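Local coordinates for peptidoglycan glycosyltransferase (Atopobium parvulum, PDB 4OVD), which is a penicillin-binding protein that joins a dimerisation-domain family region to a penicillin-binding transpeptidase-family domain, at residues R152-G157 / G165-D170; N68-S73 / I223-Q228. All coordinates share one frame; numbering follows the deposited sequence.

In the fold
Both contacts fall in the N-terminal half of the chain, and each has one segment on the same sheet, in which strands 69-74 and 151-153 are antiparallel neighbours; their centres are about 12 Å apart. Contact 1 is local and partly buried: two segments only eight residues apart meet through a tyrosine hydroxyl, a valine methyl and the aliphatic root of an arginine. Contact 2 is buried and long-range, closing a loop of about 150 residues through leucine and isoleucine methyls, with an asparagine amide at the side, beside a capped helix start. Contact 1 is nested within that loop. A probable backbone hydrogen bond from Val153 to Met72, and the packing of Tyr156 on Asn68, link the two.

Contact 1 (R152-G157 / G165-D170)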
# COMPACT_ATOMS: atom_id res chain seq x y z
N ARG A 152 -26.84 -11.06 5.49
CA ARG A 152 -26.36 -9.76 5.15
C ARG A 152 -26.86 -9.38 3.80
O ARG A 152 -26.97 -10.21 2.90
CB ARG A 152 -24.84 -9.73 4.98
CG ARG A 152 -24.04 -9.67 6.23
CD ARG A 152 -24.34 -8.43 7.00
NE ARG A 152 -23.15 -8.02 7.70
CZ ARG A 152 -23.13 -7.18 8.71
NH1 ARG A 152 -21.96 -6.88 9.25
NH2 ARG A 152 -24.26 -6.68 9.22
N VAL A 153 -27.07 -8.10 3.65
CA VAL A 153 -27.46 -7.52 2.41
C VAL A 153 -26.41 -6.43 2.18
O VAL A 153 -26.06 -5.70 3.14
CB VAL A 153 -28.83 -6.85 2.49
CG1 VAL A 153 -29.20 -6.29 1.13
CG2 VAL A 153 -29.90 -7.82 2.97
N TYR A 154 -25.89 -6.43 0.96
CA TYR A 154 -24.87 -5.50 0.49
C TYR A 154 -25.51 -4.67 -0.57
O TYR A 154 -25.68 -5.08 -1.69
CB TYR A 154 -23.69 -6.24 -0.09
CG TYR A 154 -23.06 -7.16 0.86
CD1 TYR A 154 -22.21 -6.70 1.82
CD2 TYR A 154 -23.32 -8.50 0.82
CE1 TYR A 154 -21.64 -7.55 2.72
CE2 TYR A 154 -22.76 -9.35 1.70
CZ TYR A 154 -21.92 -8.86 2.64
OH TYR A 154 -21.35 -9.70 3.52
N PRO A 155 -25.91 -3.41 -0.10
CA PRO A 155 -26.64 -2.62 -1.07
C PRO A 155 -25.92 -2.18 -2.32
O PRO A 155 -26.60 -1.86 -3.28
CB PRO A 155 -27.00 -1.36 -0.30
CG PRO A 155 -27.13 -1.80 1.07
CD PRO A 155 -25.93 -2.60 1.22
N TYR A 156 -24.60 -2.09 -2.31
CA TYR A 156 -23.92 -1.56 -3.47
C TYR A 156 -23.44 -2.69 -4.29
O TYR A 156 -22.65 -2.52 -5.18
CB TYR A 156 -22.77 -0.68 -3.08
CG TYR A 156 -23.21 0.60 -2.45
CD1 TYR A 156 -23.43 1.73 -3.20
CD2 TYR A 156 -23.40 0.68 -1.11
CE1 TYR A 156 -23.83 2.90 -2.62
CE2 TYR A 156 -23.79 1.84 -0.52
CZ TYR A 156 -24.01 2.94 -1.28
OH TYR A 156 -24.41 4.09 -0.67
N GLY A 157 -23.94 -3.85 -3.98
CA GLY A 157 -23.59 -5.08 -4.68
C GLY A 157 -22.16 -5.48 -4.44
O GLY A 157 -21.72 -5.53 -3.30
N GLY A 165 -15.81 -8.34 2.85
CA GLY A 165 -15.76 -9.78 3.12
C GLY A 165 -17.15 -10.35 3.03
O GLY A 165 -18.10 -9.61 2.82
N PHE A 166 -17.30 -11.65 3.18
CA PHE A 166 -18.65 -12.23 3.14
C PHE A 166 -18.88 -12.93 4.42
O PHE A 166 -17.93 -13.19 5.19
CB PHE A 166 -18.90 -13.10 1.91
CG PHE A 166 -18.26 -14.46 1.96
CD1 PHE A 166 -16.92 -14.62 1.71
CD2 PHE A 166 -19.04 -15.59 2.22
CE1 PHE A 166 -16.34 -15.89 1.79
CE2 PHE A 166 -18.47 -16.85 2.27
CZ PHE A 166 -17.13 -16.99 2.05
N VAL A 167 -20.14 -13.19 4.67
CA VAL A 167 -20.60 -13.88 5.86
C VAL A 167 -21.15 -15.20 5.34
O VAL A 167 -21.89 -15.21 4.34
CB VAL A 167 -21.68 -13.00 6.58
CG1 VAL A 167 -22.33 -13.72 7.75
CG2 VAL A 167 -21.05 -11.70 7.07
N ASN A 168 -20.77 -16.32 5.94
CA ASN A 168 -21.33 -17.59 5.49
C ASN A 168 -22.70 -17.89 6.10
O ASN A 168 -23.23 -17.11 6.88
CB ASN A 168 -20.37 -18.72 5.78
CG ASN A 168 -20.14 -18.94 7.25
OD1 ASN A 168 -20.98 -18.63 8.10
ND2 ASN A 168 -19.02 -19.52 7.56
N ALA A 169 -23.25 -19.06 5.72
CA ALA A 169 -24.56 -19.58 6.17
C ALA A 169 -24.71 -19.68 7.68
O ALA A 169 -25.80 -19.55 8.20
CB ALA A 169 -24.83 -20.94 5.53
N ASP A 170 -23.63 -19.97 8.38
CA ASP A 170 -23.66 -19.97 9.84
C ASP A 170 -23.56 -18.55 10.34
O ASP A 170 -23.30 -18.33 11.51
CB ASP A 170 -22.49 -20.71 10.43
CG ASP A 170 -22.53 -22.19 10.11
OD1 ASP A 170 -23.58 -22.68 9.61
OD2 ASP A 170 -21.52 -22.88 10.35
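Arg152 and Val167 bring the two backbones nearest, 7.1 Å between their CA atoms, where the end of strand 151-153 passes the loop that leaves helix 161-164. Val167 makes the touch with one branch: its CG2, turned away from its own carbonyl carbon, lies 3.7 Å from CG of Arg152, so the arginine offers the root of its chain rather than its charge. Bends further along that chain carry the guanidinium elsewhere, to a salt bridge with Glu178 and a hydrogen bond to the carbonyl of Gly60. Tyr154 reaches over with its far end. With chi1 at -58°, CG sits beside the backbone N, and the hydroxyl arrives 3.3 Å from O of Gly165 and 3.7 Å from CA of Phe166. The same OH is 4.1 Å from CG2 of Val167, which therefore meets both Arg152 and Tyr154. Gly165, with positive phi, is the first residue past helix 161-164 and turns the chain into this loop. A type I turn from Tyr154 to Gly157 follows the strand. Helix 176-180 borders the contact through Glu178, which touches Tyr154 and Val167, while strand 69-74 packs against Arg152 and Tyr154 through Ala71.

Contact 2 (N68-S73 / I223-Q228); sequences NVLAMS and IDIELQ
Ile225 meets Leu70 because its CG1 is anti to the backbone N (chi1 -162°) while the leucine, with chi1 at -59° and an extended chi2, sends CD2 out to it. The two side chains run alongside each other, pointing opposite ways: CD2 of Leu70 lies 3.6 Å from CD1 of Ile225 and 3.7 Å from its CG1, so a single methyl rests along the isoleucine's longer branch. The shorter branch serves a second neighbour. CG2 of Ile225 stands 3.9 Å from ND2 of Asn68, a van der Waals contact between a methyl and the amide nitrogen, which is hydrogen-bonded elsewhere. Ile225, the first residue of the helix, thus receives both Leu70 and Asn68.

Asp224, just before it, caps the helix. Its OD1 accepts from N of Leu227 at 3.3 Å, the donor coming from above the carboxylate plane (40° out of it), and more weakly from N of Glu226 at 3.0 Å. Arg556, whose positive charge probably helps to offset that of the carboxylate, forms a salt bridge to the same oxygen. Asp64 accepts from the backbone N of both Ile225 and Asn68, tying the two segments through a third. A classic beta bulge in strand 69-74, where Leu70 and Ala71 share Ile62 as backbone partner, here meets the N-capped start of helix 225-242, joining the six-stranded mixed sheet to that helix.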
# COMPACT_ATOMS: atom_id res chain seq x y z
N ASN A 68 -23.20 5.83 4.32
CA ASN A 68 -23.91 4.86 3.53
C ASN A 68 -23.74 3.46 4.18
O ASN A 68 -22.67 3.08 4.76
CB ASN A 68 -23.39 4.86 2.10
CG ASN A 68 -23.55 6.20 1.41
OD1 ASN A 68 -24.65 6.61 1.07
ND2 ASN A 68 -22.41 6.87 1.13
N VAL A 69 -24.82 2.69 4.11
CA VAL A 69 -24.86 1.34 4.67
C VAL A 69 -24.19 0.45 3.63
O VAL A 69 -24.57 0.47 2.44
CB VAL A 69 -26.30 0.87 5.02
CG1 VAL A 69 -26.33 -0.60 5.44
CG2 VAL A 69 -26.89 1.74 6.13
N LEU A 70 -23.16 -0.28 4.07
CA LEU A 70 -22.45 -1.13 3.15
C LEU A 70 -22.92 -2.52 3.40
O LEU A 70 -23.13 -3.27 2.47
CB LEU A 70 -20.94 -1.00 3.34
CG LEU A 70 -20.33 0.38 3.17
CD1 LEU A 70 -18.82 0.31 3.33
CD2 LEU A 70 -20.70 1.01 1.83
N ALA A 71 -23.15 -2.85 4.67
CA ALA A 71 -23.65 -4.15 5.04
C ALA A 71 -24.57 -4.08 6.25
O ALA A 71 -24.29 -3.42 7.24
CB ALA A 71 -22.50 -5.08 5.32
N MSE A 72 -25.65 -4.84 6.19
CA MSE A 72 -26.63 -4.85 7.27
C MSE A 72 -27.27 -6.19 7.25
O MSE A 72 -27.38 -6.80 6.19
CB MSE A 72 -27.71 -3.84 7.01
CG MSE A 72 -28.05 -3.80 5.51
SE MSE A 72 -30.00 -3.78 5.20
CE MSE A 72 -29.92 -2.59 3.62
N SER A 73 -27.68 -6.62 8.44
CA SER A 73 -28.29 -7.94 8.66
C SER A 73 -29.78 -7.78 8.75
O SER A 73 -30.30 -6.85 9.37
CB SER A 73 -27.72 -8.69 9.88
OG SER A 73 -26.44 -9.26 9.59
N ILE A 223 -13.72 4.08 4.37
CA ILE A 223 -13.98 3.96 2.94
C ILE A 223 -15.01 4.89 2.37
O ILE A 223 -16.02 5.10 3.00
CB ILE A 223 -14.51 2.54 2.66
CG1 ILE A 223 -13.41 1.54 2.89
CG2 ILE A 223 -15.02 2.39 1.23
CD1 ILE A 223 -12.27 1.65 1.91
N ASP A 224 -14.77 5.45 1.18
CA ASP A 224 -15.76 6.30 0.50
C ASP A 224 -16.23 5.40 -0.60
O ASP A 224 -15.52 5.06 -1.53
CB ASP A 224 -15.20 7.60 -0.04
CG ASP A 224 -16.28 8.46 -0.74
OD1 ASP A 224 -16.94 7.90 -1.64
OD2 ASP A 224 -16.44 9.68 -0.42
N ILE A 225 -17.46 4.95 -0.47
CA ILE A 225 -17.95 3.92 -1.39
C ILE A 225 -17.95 4.31 -2.83
O ILE A 225 -17.71 3.47 -3.68
CB ILE A 225 -19.33 3.40 -0.94
CG1 ILE A 225 -19.65 2.04 -1.59
CG2 ILE A 225 -20.38 4.48 -1.12
CD1 ILE A 225 -18.73 0.95 -1.15
N GLU A 226 -18.23 5.57 -3.12
CA GLU A 226 -18.19 6.00 -4.53
C GLU A 226 -16.73 5.99 -5.07
O GLU A 226 -16.48 5.67 -6.23
CB GLU A 226 -18.81 7.40 -4.68
CG GLU A 226 -19.53 7.55 -6.00
CD GLU A 226 -20.72 6.60 -6.15
OE1 GLU A 226 -21.40 6.27 -5.13
OE2 GLU A 226 -21.00 6.19 -7.29
N LEU A 227 -15.77 6.29 -4.21
CA LEU A 227 -14.37 6.25 -4.62
C LEU A 227 -13.92 4.80 -4.75
O LEU A 227 -13.05 4.45 -5.54
CB LEU A 227 -13.52 6.99 -3.60
CG LEU A 227 -12.12 7.19 -4.13
CD1 LEU A 227 -12.19 7.91 -5.47
CD2 LEU A 227 -11.34 7.97 -3.08
N GLN A 228 -14.55 3.93 -4.01
CA GLN A 228 -14.21 2.52 -4.08
C GLN A 228 -14.63 1.99 -5.41
O GLN A 228 -13.93 1.23 -6.03
CB GLN A 228 -14.89 1.77 -2.93
CG GLN A 228 -14.63 0.30 -2.93
CD GLN A 228 -13.20 -0.03 -2.68
OE1 GLN A 228 -12.47 0.75 -2.03
NE2 GLN A 228 -12.77 -1.19 -3.17